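Local coordinates for protein oxidoreductase (Listeria innocua, PDB 3E18) that binds NAD and probably works as an NAD-dependent dehydrogenase of the GFO/IDH/MocA family, though its substrate and exact reaction are not established, at residues 94-99 / 174-179; 125-130 / 321-326; 180-185 / 224-229. All coordinates share one frame; numbering follows the deposited sequence. Where two conformers were deposited one is given.

Contact 1: residues 94-99 / 174-179; sequences CEKPVT and VLDWGV. With NAD (nicotinamide-adenine-dinucleotide), chain E; GOL (glycerol), chain G.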
loop_
_atom_site.group_PDB
_atom_site.type_symbol
_atom_site.label_atom_id
_atom_site.label_comp_id
_atom_site.label_asym_id
_atom_site.label_seq_id
_atom_site.Cartn_x
_atom_site.Cartn_y
_atom_site.Cartn_z
ATOM N N CYS A 94 -18.495 22.422 15.818
ATOM C CA CYS A 94 -18.903 22.009 14.491
ATOM C C CYS A 94 -18.417 20.598 14.180
ATOM O O CYS A 94 -17.251 20.273 14.356
ATOM C CB CYS A 94 -18.382 22.990 13.449
ATOM S SG CYS A 94 -19.000 22.722 11.792
ATOM N N GLU A 95 -19.332 19.761 13.709
ATOM C CA GLU A 95 -18.970 18.447 13.210
ATOM C C GLU A 95 -17.987 18.451 12.034
ATOM O O GLU A 95 -17.939 19.398 11.253
ATOM C CB GLU A 95 -20.219 17.667 12.827
ATOM C CG GLU A 95 -20.747 16.805 13.957
ATOM C CD GLU A 95 -19.739 15.746 14.443
ATOM O OE1 GLU A 95 -18.668 15.542 13.824
ATOM O OE2 GLU A 95 -20.016 15.122 15.477
ATOM N N LYS A 96 -17.192 17.381 11.961
ATOM C CA LYS A 96 -16.272 17.108 10.851
ATOM C C LYS A 96 -17.041 16.797 9.562
ATOM O O LYS A 96 -18.173 16.296 9.626
ATOM C CB LYS A 96 -15.351 15.925 11.216
ATOM C CG LYS A 96 -16.073 14.585 11.478
ATOM C CD LYS A 96 -15.793 13.532 10.390
ATOM C CE LYS A 96 -16.845 13.419 9.292
ATOM N NZ LYS A 96 -17.874 12.365 9.523
ATOM N N PRO A 97 -16.474 17.124 8.378
ATOM C CA PRO A 97 -15.365 18.034 8.089
ATOM C C PRO A 97 -15.967 19.413 8.356
ATOM O O PRO A 97 -17.159 19.616 8.091
ATOM C CB PRO A 97 -15.098 17.811 6.594
ATOM C CG PRO A 97 -16.354 17.292 6.039
ATOM C CD PRO A 97 -17.010 16.505 7.151
ATOM N N VAL A 98 -15.209 20.325 8.956
ATOM C CA VAL A 98 -15.852 21.547 9.408
ATOM C C VAL A 98 -16.371 22.356 8.241
ATOM O O VAL A 98 -17.481 22.865 8.295
ATOM C CB VAL A 98 -14.995 22.409 10.339
ATOM C CG1 VAL A 98 -14.887 21.723 11.672
ATOM C CG2 VAL A 98 -13.627 22.708 9.734
ATOM N N THR A 99 -15.573 22.438 7.177
ATOM C CA THR A 99 -15.963 23.119 5.957
ATOM C C THR A 99 -15.472 22.320 4.760
ATOM O O THR A 99 -14.656 21.396 4.899
ATOM C CB THR A 99 -15.373 24.517 5.866
ATOM O OG1 THR A 99 -13.945 24.446 6.020
ATOM C CG2 THR A 99 -15.974 25.452 6.910
ATOM N N VAL A 174 -13.545 10.467 1.336
ATOM C CA VAL A 174 -12.453 11.372 1.736
ATOM C C VAL A 174 -12.978 12.329 2.826
ATOM O O VAL A 174 -12.375 12.501 3.883
ATOM C CB VAL A 174 -11.892 12.166 0.539
ATOM C CG1 VAL A 174 -10.855 13.180 0.999
ATOM C CG2 VAL A 174 -11.260 11.231 -0.501
ATOM N N LEU A 175 -14.143 12.910 2.571
ATOM C CA LEU A 175 -14.746 13.879 3.477
ATOM C C LEU A 175 -15.411 13.241 4.708
ATOM O O LEU A 175 -15.606 13.889 5.726
ATOM C CB LEU A 175 -15.718 14.772 2.687
ATOM C CG LEU A 175 -15.001 15.757 1.756
ATOM C CD1 LEU A 175 -15.990 16.496 0.853
ATOM C CD2 LEU A 175 -14.195 16.741 2.567
ATOM N N ASP A 176 -15.733 11.959 4.615
ATOM C CA ASP A 176 -16.410 11.267 5.702
ATOM C C ASP A 176 -15.395 10.621 6.652
ATOM O O ASP A 176 -15.219 11.072 7.775
ATOM C CB ASP A 176 -17.359 10.225 5.119
ATOM C CG ASP A 176 -18.291 9.625 6.150
ATOM O OD1 ASP A 176 -18.210 9.981 7.346
ATOM O OD2 ASP A 176 -19.115 8.777 5.758
ATOM N N TRP A 177 -14.724 9.573 6.197
ATOM C CA TRP A 177 -13.765 8.872 7.035
ATOM C C TRP A 177 -12.362 9.447 6.894
ATOM O O TRP A 177 -11.581 9.454 7.844
ATOM C CB TRP A 177 -13.761 7.395 6.684
ATOM C CG TRP A 177 -14.561 6.563 7.611
ATOM C CD1 TRP A 177 -15.775 5.983 7.358
ATOM C CD2 TRP A 177 -14.219 6.209 8.957
ATOM N NE1 TRP A 177 -16.208 5.289 8.463
ATOM C CE2 TRP A 177 -15.271 5.408 9.458
ATOM C CE3 TRP A 177 -13.120 6.480 9.786
ATOM C CZ2 TRP A 177 -15.259 4.882 10.752
ATOM C CZ3 TRP A 177 -13.107 5.945 11.072
ATOM C CH2 TRP A 177 -14.173 5.161 11.539
ATOM N N GLY A 178 -12.041 9.919 5.702
ATOM C CA GLY A 178 -10.702 10.446 5.431
ATOM C C GLY A 178 -10.293 11.526 6.396
ATOM O O GLY A 178 -9.171 11.512 6.894
ATOM N N VAL A 179 -11.201 12.461 6.679
ATOM C CA VAL A 179 -10.910 13.538 7.615
ATOM C C VAL A 179 -10.519 13.003 9.004
ATOM O O VAL A 179 -9.581 13.500 9.585
ATOM C CB VAL A 179 -12.058 14.605 7.671
ATOM C CG1 VAL A 179 -13.348 13.969 8.026
ATOM C CG2 VAL A 179 -11.748 15.727 8.647
HETATM P PA NAD E . -28.157 13.366 9.076
HETATM O O1A NAD E . -28.467 12.107 9.792
HETATM O O2A NAD E . -28.665 13.415 7.694
HETATM O O5B NAD E . -28.693 14.622 9.920
HETATM C C5B NAD E . -28.505 15.965 9.534
HETATM C C4B NAD E . -29.662 16.767 10.120
HETATM O O4B NAD E . -29.485 18.152 9.888
HETATM C C3B NAD E . -30.987 16.370 9.474
HETATM O O3B NAD E . -31.909 16.041 10.485
HETATM C C2B NAD E . -31.418 17.616 8.728
HETATM O O2B NAD E . -32.817 17.780 8.700
HETATM C C1B NAD E . -30.721 18.718 9.505
HETATM N N9A NAD E . -30.488 19.937 8.716
HETATM C C8A NAD E . -30.159 20.028 7.385
HETATM N N7A NAD E . -30.022 21.337 7.065
HETATM C C5A NAD E . -30.264 22.075 8.174
HETATM C C6A NAD E . -30.273 23.446 8.405
HETATM N N6A NAD E . -29.827 24.272 7.460
HETATM N N1A NAD E . -30.568 23.920 9.675
HETATM C C2A NAD E . -30.856 23.045 10.704
HETATM N N3A NAD E . -30.848 21.687 10.465
HETATM C C4A NAD E . -30.559 21.209 9.220
HETATM O O3 NAD E . -26.551 13.583 9.073
HETATM P PN NAD E . -25.545 12.973 10.148
HETATM O O1N NAD E . -25.081 11.634 9.695
HETATM O O2N NAD E . -26.066 13.159 11.521
HETATM O O5D NAD E . -24.253 13.959 9.960
HETATM C C5D NAD E . -24.312 15.351 10.184
HETATM C C4D NAD E . -22.885 15.905 10.387
HETATM O O4D NAD E . -22.207 15.138 11.367
HETATM C C3D NAD E . -22.025 15.824 9.138
HETATM O O3D NAD E . -21.129 16.925 9.115
HETATM C C2D NAD E . -21.204 14.563 9.311
HETATM O O2D NAD E . -19.954 14.703 8.676
HETATM C C1D NAD E . -21.048 14.507 10.824
HETATM N N1N NAD E . -20.837 13.154 11.403
HETATM C C2N NAD E . -19.726 12.987 12.181
HETATM C C3N NAD E . -19.427 11.769 12.781
HETATM C C7N NAD E . -18.331 11.721 13.801
HETATM O O7N NAD E . -17.882 10.474 14.260
HETATM N N7N NAD E . -17.801 12.854 14.271
HETATM C C4N NAD E . -20.307 10.690 12.613
HETATM C C5N NAD E . -21.453 10.863 11.831
HETATM C C6N NAD E . -21.712 12.105 11.237
HETATM C C1 GOL G . -17.923 7.480 11.689
HETATM O O1 GOL G . -17.272 8.336 12.610
HETATM C C2 GOL G . -18.216 8.179 10.359
HETATM O O2 GOL G . -17.803 9.537 10.376
HETATM C C3 GOL G . -19.716 8.051 10.084
HETATM O O3 GOL G . -20.113 8.757 8.925
#
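Pro-97 and Leu-175 bring the two backbones closest, their CA atoms 6.2 Å apart, where the loop leaving strand 91-95 runs past the early turns of helix 173-188. The loop carries Glu-Lys-Pro, the EKP signature of GFO/IDH/MocA dehydrogenases, with a cis peptide bond before Pro-97, and the contact joins the Rossmann part of the chain to the C-terminal part beside the nicotinamide end of NAD. The proline ring packs with its CD 3.3 Å from Leu-175 O, in a wider pi-type turn of the helix, while its CG meets Leu-175 CD2, the two side chains crossing at about a right angle. One turn further along the helix, Val-179 faces the loop and sets CG1 against Lys-96 CD. Lys-96 has two conformers; in the one described, CG lies between the backbone N and the carbonyl carbon (chi1 62°) and the chain bends at each later torsion. Its NZ forms a salt bridge with Asp-176 OD1 at 3.2 Å, meeting that oxygen on its anti side, 20° out of the carboxylate plane. NZ also donates to O2 of a glycerol, probably from the crystallisation liquor, whose O2 and O3 both bond to the same OD1, so one carboxylate oxygen gathers three partners. On the cofactor side, NAD O2D gives Lys-96 O a short hydrogen bond of 2.6 Å. Glu-95 OE1 accepts twice, from Lys-96 N and, 2.9 Å away with an N-H...acceptor angle of 163°, from the carboxamide N7N of NAD.

Contact 2: residues 125-130 / 321-326; sequences RRWDED and PIVQNE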
loop_
_atom_site.group_PDB
_atom_site.type_symbol
_atom_site.label_atom_id
_atom_site.label_comp_id
_atom_site.label_asym_id
_atom_site.label_seq_id
_atom_site.Cartn_x
_atom_site.Cartn_y
_atom_site.Cartn_z
ATOM N N ARG A 125 -12.380 11.269 16.992
ATOM C CA ARG A 125 -11.601 10.031 16.804
ATOM C C ARG A 125 -10.136 10.138 17.223
ATOM O O ARG A 125 -9.394 9.150 17.185
ATOM C CB ARG A 125 -11.811 9.445 15.405
ATOM C CG ARG A 125 -13.257 8.946 15.240
ATOM C CD ARG A 125 -13.402 7.920 14.145
ATOM N NE ARG A 125 -14.748 7.354 14.105
ATOM C CZ ARG A 125 -15.126 6.207 14.674
ATOM N NH1 ARG A 125 -14.266 5.450 15.353
ATOM N NH2 ARG A 125 -16.379 5.805 14.540
ATOM N N ARG A 126 -9.725 11.327 17.661
ATOM C CA ARG A 126 -8.437 11.485 18.333
ATOM C C ARG A 126 -8.422 10.741 19.669
ATOM O O ARG A 126 -7.363 10.407 20.174
ATOM C CB ARG A 126 -8.133 12.949 18.585
ATOM C CG ARG A 126 -7.844 13.738 17.356
ATOM C CD ARG A 126 -7.361 15.108 17.749
ATOM N NE ARG A 126 -7.293 15.988 16.598
ATOM C CZ ARG A 126 -6.642 17.148 16.600
ATOM N NH1 ARG A 126 -6.058 17.559 17.706
ATOM N NH2 ARG A 126 -6.624 17.920 15.521
ATOM N N TRP A 127 -9.607 10.458 20.206
ATOM C CA TRP A 127 -9.755 9.711 21.454
ATOM C C TRP A 127 -9.940 8.195 21.231
ATOM O O TRP A 127 -10.087 7.441 22.192
ATOM C CB TRP A 127 -10.926 10.287 22.274
ATOM C CG TRP A 127 -10.612 11.590 23.007
ATOM C CD1 TRP A 127 -10.276 11.724 24.327
ATOM C CD2 TRP A 127 -10.609 12.920 22.459
ATOM N NE1 TRP A 127 -10.071 13.049 24.640
ATOM C CE2 TRP A 127 -10.274 13.808 23.516
ATOM C CE3 TRP A 127 -10.870 13.452 21.183
ATOM C CZ2 TRP A 127 -10.174 15.199 23.335
ATOM C CZ3 TRP A 127 -10.774 14.852 21.000
ATOM C CH2 TRP A 127 -10.431 15.704 22.077
ATOM N N ASP A 128 -9.933 7.756 19.974
ATOM C CA ASP A 128 -10.089 6.333 19.639
ATOM C C ASP A 128 -8.973 5.500 20.275
ATOM O O ASP A 128 -7.799 5.863 20.200
ATOM C CB ASP A 128 -10.111 6.123 18.123
ATOM C CG ASP A 128 -11.507 6.228 17.518
ATOM O OD1 ASP A 128 -12.474 6.579 18.236
ATOM O OD2 ASP A 128 -11.640 5.950 16.301
ATOM N N GLU A 129 -9.352 4.411 20.934
ATOM C CA GLU A 129 -8.413 3.568 21.688
ATOM C C GLU A 129 -7.300 2.950 20.819
ATOM O O GLU A 129 -6.117 2.986 21.178
ATOM C CB GLU A 129 -9.192 2.462 22.417
ATOM C CG GLU A 129 -8.477 1.932 23.645
ATOM C CD GLU A 129 -9.326 0.986 24.497
ATOM O OE1 GLU A 129 -10.577 0.979 24.370
ATOM O OE2 GLU A 129 -8.719 0.238 25.297
ATOM N N ASP A 130 -7.683 2.428 19.654
ATOM C CA ASP A 130 -6.710 1.917 18.679
ATOM C C ASP A 130 -5.671 2.975 18.287
ATOM O O ASP A 130 -4.480 2.678 18.212
ATOM C CB ASP A 130 -7.414 1.403 17.433
ATOM C CG ASP A 130 -8.239 2.467 16.744
ATOM O OD1 ASP A 130 -9.178 3.011 17.368
ATOM O OD2 ASP A 130 -7.964 2.739 15.569
ATOM N N PRO A 321 -6.947 24.463 23.756
ATOM C CA PRO A 321 -7.708 23.424 23.050
ATOM C C PRO A 321 -6.867 22.211 22.624
ATOM O O PRO A 321 -5.711 22.369 22.226
ATOM C CB PRO A 321 -8.264 24.158 21.820
ATOM C CG PRO A 321 -7.379 25.356 21.639
ATOM C CD PRO A 321 -6.846 25.719 22.979
ATOM N N ILE A 322 -7.443 21.014 22.741
ATOM C CA ILE A 322 -6.813 19.790 22.219
ATOM C C ILE A 322 -6.927 19.777 20.685
ATOM O O ILE A 322 -5.918 19.624 19.981
ATOM C CB ILE A 322 -7.416 18.504 22.865
ATOM C CG1 ILE A 322 -6.983 18.393 24.340
ATOM C CG2 ILE A 322 -6.996 17.242 22.098
ATOM C CD1 ILE A 322 -7.751 17.360 25.145
ATOM N N VAL A 323 -8.146 19.940 20.178
ATOM C CA VAL A 323 -8.389 20.084 18.735
ATOM C C VAL A 323 -8.207 21.558 18.369
ATOM O O VAL A 323 -9.093 22.372 18.604
ATOM C CB VAL A 323 -9.806 19.618 18.328
ATOM C CG1 VAL A 323 -9.962 19.683 16.809
ATOM C CG2 VAL A 323 -10.081 18.202 18.806
ATOM N N GLN A 324 -7.041 21.889 17.823
ATOM C CA GLN A 324 -6.704 23.256 17.484
ATOM C C GLN A 324 -7.136 23.553 16.059
ATOM O O GLN A 324 -7.039 22.688 15.193
ATOM C CB GLN A 324 -5.196 23.468 17.650
ATOM C CG GLN A 324 -4.750 23.216 19.073
ATOM C CD GLN A 324 -3.500 23.971 19.452
ATOM O OE1 GLN A 324 -3.521 25.194 19.603
ATOM N NE2 GLN A 324 -2.402 23.243 19.634
ATOM N N ASN A 325 -7.619 24.773 15.822
ATOM C CA ASN A 325 -8.182 25.141 14.521
ATOM C C ASN A 325 -7.146 25.140 13.404
ATOM O O ASN A 325 -7.453 24.772 12.275
ATOM C CB ASN A 325 -8.893 26.494 14.606
ATOM C CG ASN A 325 -10.223 26.401 15.320
ATOM O OD1 ASN A 325 -10.905 25.384 15.248
ATOM N ND2 ASN A 325 -10.603 27.466 16.011
ATOM N N GLU A 326 -5.923 25.533 13.742
ATOM C CA GLU A 326 -4.802 25.527 12.807
ATOM C C GLU A 326 -4.460 24.109 12.333
ATOM O O GLU A 326 -4.054 23.907 11.185
ATOM C CB GLU A 326 -3.582 26.227 13.422
ATOM C CG GLU A 326 -3.548 26.280 14.957
ATOM C CD GLU A 326 -4.420 27.391 15.554
ATOM O OE1 GLU A 326 -5.270 27.076 16.412
ATOM O OE2 GLU A 326 -4.269 28.569 15.157
#
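Trp-127 and Arg-126 reach side by side from a short 3-10 turn to Ile-322 and Val-323, in the loop that leads into helix 325-344. The apolar share belongs to the six-membered half of the indole. Ile-322 brings two branches to it: CD1 lies 3.7 Å from Trp-127 CZ2, and CG2 is 3.8 Å from Trp-127 CH2. Val-323 comes instead at the ring edge, near the indole plane, its CG2 4.1 Å from Trp-127 CZ3. In the five-membered half, NE1 donates to Pro-305 O.

The charged share belongs to Arg-126, extended from CG to NE, which carries its guanidinium past the tryptophan to the loop. Val-323 lies over one face of this flat group, with CA 3.6 Å from Arg-126 NH1 and CG1, offset toward the rim, 4.0 Å from NH2. The charge of Arg-126 has two carboxylate partners: NH2 makes a salt bridge with Asp-183 and NH1 another with Glu-327, while Phe-187 adds a cation-pi contact. Within the turn itself, Arg-125 NH1 forms a 2.8 Å salt bridge with Asp-128 OD2, which accepts through its syn lone pair and lies 8° out of the Arg-125 guanidinium plane. Asp-128 stands at the N-cap of helix 129-140 but turns its carboxylate to this arginine, and makes no capping bond.

The contact therefore ties the 3-10 turn just ahead of helix 129-140, which follows edge strand 119-122 of the Rossmann sheet, to the loop before helix 325-344. Helix 307-315 adds Phe-307 against both Trp-127 and Val-323, strand 119-122 sets Val-121 against Val-323, and helix 173-188 brings up Asp-183.

Contact 3: residues 180-185 / 224-229; sequences HLLDQL and AQIEVG. With NAD (nicotinamide-adenine-dinucleotide), chain E.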
loop_
_atom_site.group_PDB
_atom_site.type_symbol
_atom_site.label_atom_id
_atom_site.label_comp_id
_atom_site.label_asym_id
_atom_site.label_seq_id
_atom_site.Cartn_x
_atom_site.Cartn_y
_atom_site.Cartn_z
ATOM N N HIS A 180 -11.202 11.976 9.512
ATOM C CA HIS A 180 -10.793 11.346 10.784
ATOM C C HIS A 180 -9.381 10.776 10.727
ATOM O O HIS A 180 -8.581 10.994 11.641
ATOM C CB HIS A 180 -11.695 10.169 11.117
ATOM C CG HIS A 180 -13.032 10.555 11.638
ATOM N ND1 HIS A 180 -13.204 11.506 12.621
ATOM C CD2 HIS A 180 -14.265 10.068 11.356
ATOM C CE1 HIS A 180 -14.489 11.599 12.908
ATOM N NE2 HIS A 180 -15.153 10.737 12.157
ATOM N N LEU A 181 -9.080 10.039 9.658
ATOM C CA LEU A 181 -7.802 9.324 9.583
ATOM C C LEU A 181 -6.659 10.280 9.335
ATOM O O LEU A 181 -5.561 10.100 9.865
ATOM C CB LEU A 181 -7.835 8.264 8.493
ATOM C CG LEU A 181 -8.944 7.219 8.627
ATOM C CD1 LEU A 181 -8.750 6.196 7.551
ATOM C CD2 LEU A 181 -8.854 6.562 9.988
ATOM N N LEU A 182 -6.919 11.311 8.543
ATOM C CA LEU A 182 -5.873 12.286 8.214
ATOM C C LEU A 182 -5.590 13.202 9.398
ATOM O O LEU A 182 -4.448 13.685 9.593
ATOM C CB LEU A 182 -6.296 13.123 7.012
ATOM C CG LEU A 182 -6.442 12.387 5.673
ATOM C CD1 LEU A 182 -7.169 13.268 4.702
ATOM C CD2 LEU A 182 -5.117 11.890 5.095
ATOM N N ASP A 183 -6.648 13.475 10.158
ATOM C CA ASP A 183 -6.539 14.283 11.376
ATOM C C ASP A 183 -5.735 13.560 12.463
ATOM O O ASP A 183 -4.834 14.161 13.068
ATOM C CB ASP A 183 -7.915 14.703 11.889
ATOM C CG ASP A 183 -7.827 15.468 13.181
ATOM O OD1 ASP A 183 -7.340 16.628 13.172
ATOM O OD2 ASP A 183 -8.198 14.875 14.207
ATOM N N GLN A 184 -6.045 12.278 12.681
ATOM C CA GLN A 184 -5.203 11.385 13.510
ATOM C C GLN A 184 -3.737 11.480 13.117
ATOM O O GLN A 184 -2.870 11.722 13.957
ATOM C CB GLN A 184 -5.656 9.939 13.367
ATOM C CG GLN A 184 -6.867 9.583 14.253
ATOM C CD GLN A 184 -7.371 8.160 14.037
ATOM O OE1 GLN A 184 -6.918 7.438 13.148
ATOM N NE2 GLN A 184 -8.310 7.751 14.868
ATOM N N LEU A 185 -3.468 11.332 11.828
ATOM C CA LEU A 185 -2.081 11.302 11.340
ATOM C C LEU A 185 -1.337 12.607 11.566
ATOM O O LEU A 185 -0.156 12.620 11.972
ATOM C CB LEU A 185 -2.080 10.972 9.839
ATOM C CG LEU A 185 -0.735 10.970 9.102
ATOM C CD1 LEU A 185 0.156 9.808 9.544
ATOM C CD2 LEU A 185 -0.986 10.933 7.606
ATOM N N ALA A 224 3.296 7.610 5.039
ATOM C CA ALA A 224 2.033 7.039 5.513
ATOM C C ALA A 224 1.189 6.692 4.350
ATOM O O ALA A 224 1.242 7.352 3.329
ATOM C CB ALA A 224 1.290 8.023 6.426
ATOM N N GLN A 225 0.385 5.648 4.515
ATOM C CA GLN A 225 -0.599 5.315 3.527
ATOM C C GLN A 225 -1.906 5.285 4.283
ATOM O O GLN A 225 -1.987 4.603 5.298
ATOM C CB GLN A 225 -0.314 3.951 2.910
ATOM C CG GLN A 225 -1.369 3.530 1.867
ATOM C CD GLN A 225 -0.988 2.271 1.111
ATOM O OE1 GLN A 225 0.188 1.992 0.921
ATOM N NE2 GLN A 225 -1.990 1.494 0.683
ATOM N N ILE A 226 -2.891 6.048 3.804
ATOM C CA ILE A 226 -4.219 6.138 4.435
ATOM C C ILE A 226 -5.226 5.608 3.451
ATOM O O ILE A 226 -5.206 5.936 2.264
ATOM C CB ILE A 226 -4.592 7.609 4.824
ATOM C CG1 ILE A 226 -3.473 8.282 5.640
ATOM C CG2 ILE A 226 -5.970 7.682 5.468
ATOM C CD1 ILE A 226 -3.046 7.567 6.916
ATOM N N GLU A 227 -6.156 4.796 3.918
ATOM C CA GLU A 227 -7.015 4.178 2.944
ATOM C C GLU A 227 -8.369 4.038 3.598
ATOM O O GLU A 227 -8.446 3.811 4.800
ATOM C CB GLU A 227 -6.407 2.812 2.664
ATOM C CG GLU A 227 -6.889 2.042 1.503
ATOM C CD GLU A 227 -6.006 0.832 1.296
ATOM O OE1 GLU A 227 -4.858 0.980 0.808
ATOM O OE2 GLU A 227 -6.452 -0.269 1.656
ATOM N N VAL A 228 -9.419 4.250 2.817
ATOM C CA VAL A 228 -10.781 3.914 3.222
ATOM C C VAL A 228 -11.339 3.135 2.073
ATOM O O VAL A 228 -11.105 3.479 0.915
ATOM C CB VAL A 228 -11.659 5.170 3.484
ATOM C CG1 VAL A 228 -13.139 4.782 3.755
ATOM C CG2 VAL A 228 -11.145 5.959 4.672
ATOM N N GLY A 229 -12.088 2.081 2.370
ATOM C CA GLY A 229 -12.754 1.362 1.315
ATOM C C GLY A 229 -14.107 0.927 1.841
ATOM O O GLY A 229 -14.235 0.601 3.023
HETATM P PA NAD E . -28.157 13.366 9.076
HETATM O O1A NAD E . -28.467 12.107 9.792
HETATM O O2A NAD E . -28.665 13.415 7.694
HETATM O O5B NAD E . -28.693 14.622 9.920
HETATM C C5B NAD E . -28.505 15.965 9.534
HETATM C C4B NAD E . -29.662 16.767 10.120
HETATM O O4B NAD E . -29.485 18.152 9.888
HETATM C C3B NAD E . -30.987 16.370 9.474
HETATM O O3B NAD E . -31.909 16.041 10.485
HETATM C C2B NAD E . -31.418 17.616 8.728
HETATM O O2B NAD E . -32.817 17.780 8.700
HETATM C C1B NAD E . -30.721 18.718 9.505
HETATM N N9A NAD E . -30.488 19.937 8.716
HETATM C C8A NAD E . -30.159 20.028 7.385
HETATM N N7A NAD E . -30.022 21.337 7.065
HETATM C C5A NAD E . -30.264 22.075 8.174
HETATM C C6A NAD E . -30.273 23.446 8.405
HETATM N N6A NAD E . -29.827 24.272 7.460
HETATM N N1A NAD E . -30.568 23.920 9.675
HETATM C C2A NAD E . -30.856 23.045 10.704
HETATM N N3A NAD E . -30.848 21.687 10.465
HETATM C C4A NAD E . -30.559 21.209 9.220
HETATM O O3 NAD E . -26.551 13.583 9.073
HETATM P PN NAD E . -25.545 12.973 10.148
HETATM O O1N NAD E . -25.081 11.634 9.695
HETATM O O2N NAD E . -26.066 13.159 11.521
HETATM O O5D NAD E . -24.253 13.959 9.960
HETATM C C5D NAD E . -24.312 15.351 10.184
HETATM C C4D NAD E . -22.885 15.905 10.387
HETATM O O4D NAD E . -22.207 15.138 11.367
HETATM C C3D NAD E . -22.025 15.824 9.138
HETATM O O3D NAD E . -21.129 16.925 9.115
HETATM C C2D NAD E . -21.204 14.563 9.311
HETATM O O2D NAD E . -19.954 14.703 8.676
HETATM C C1D NAD E . -21.048 14.507 10.824
HETATM N N1N NAD E . -20.837 13.154 11.403
HETATM C C2N NAD E . -19.726 12.987 12.181
HETATM C C3N NAD E . -19.427 11.769 12.781
HETATM C C7N NAD E . -18.331 11.721 13.801
HETATM O O7N NAD E . -17.882 10.474 14.260
HETATM N N7N NAD E . -17.801 12.854 14.271
HETATM C C4N NAD E . -20.307 10.690 12.613
HETATM C C5N NAD E . -21.453 10.863 11.831
HETATM C C6N NAD E . -21.712 12.105 11.237
#
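Ile-226 turns CG1 anti to its carbonyl carbon (chi1 -51°), which leaves CG2 anti to the backbone N, where it meets Leu-181 CB at 3.6 Å; Leu-185 has CG anti to the backbone N (chi1 176°), which places it beside the carbonyl carbon. Leu-185 spans Ala-224 and Ile-226, two residues apart on the same face of the strand, with CD1 3.8 Å from Ala-224 CB and CD2 4.0 Å from Ile-226 CD1. Leu-182 comes from the flank of the helix, and its CD2 touches Ile-226 CG1 at 4.0 Å. Ile-226 thus offers each of its branches to a different leucine or pair of leucines. At the other end Leu-181 CD1 packs against Val-228 CG2, 3.8 Å away, and lies close to Glu-227 O.

This is a helix laid on a sheet, in the C-terminal domain of the GFO/IDH/MocA fold: helix 180-185 runs nearly antiparallel to strand 224-229, at 160°, with their axes 9.2 Å apart. The side-chain contacts between helix and strand are apolar and buried, and Leu-182 also packs on helix 325-344. The other face of the strand is polar. Gln-225 and Glu-227 point away from the helix, and Gln-225 NE2 donates to Glu-227 OE1 at 2.9 Å, OE1 lying close to the amide plane of Gln-225. Glu-227 OE2 is held by His-154, while Gln-225 bonds to Gln-225 of the second subunit, so that this face of the sheet looks onto the dimer partner. At the N-terminal end of the segment, mid-helix, His-180 puts its ring edge toward the NAD carboxamide, NE2 lying 3.5 Å from O7N.

How the contacts relate
Helix 173-188 runs through the comparison: contact 1 uses its first turns and contact 3 the turns that follow, while contact 2 is joined to it by the salt bridge from Arg-126. Contact 3 is the fully buried core, leucines on a sheet; contact 2 is partly buried, mixing an indole and aliphatic groups with charged ends; contact 1 is buried around the cofactor and is the most polar at its NAD side. Contacts 1 and 3 both reach NAD, where Lys-96 packs on His-180. Away from that site the same two contacts also meet through Trp-177 and Val-228. Arg-125 packs on Trp-177 and His-180, so contact 2 borders the pocket too.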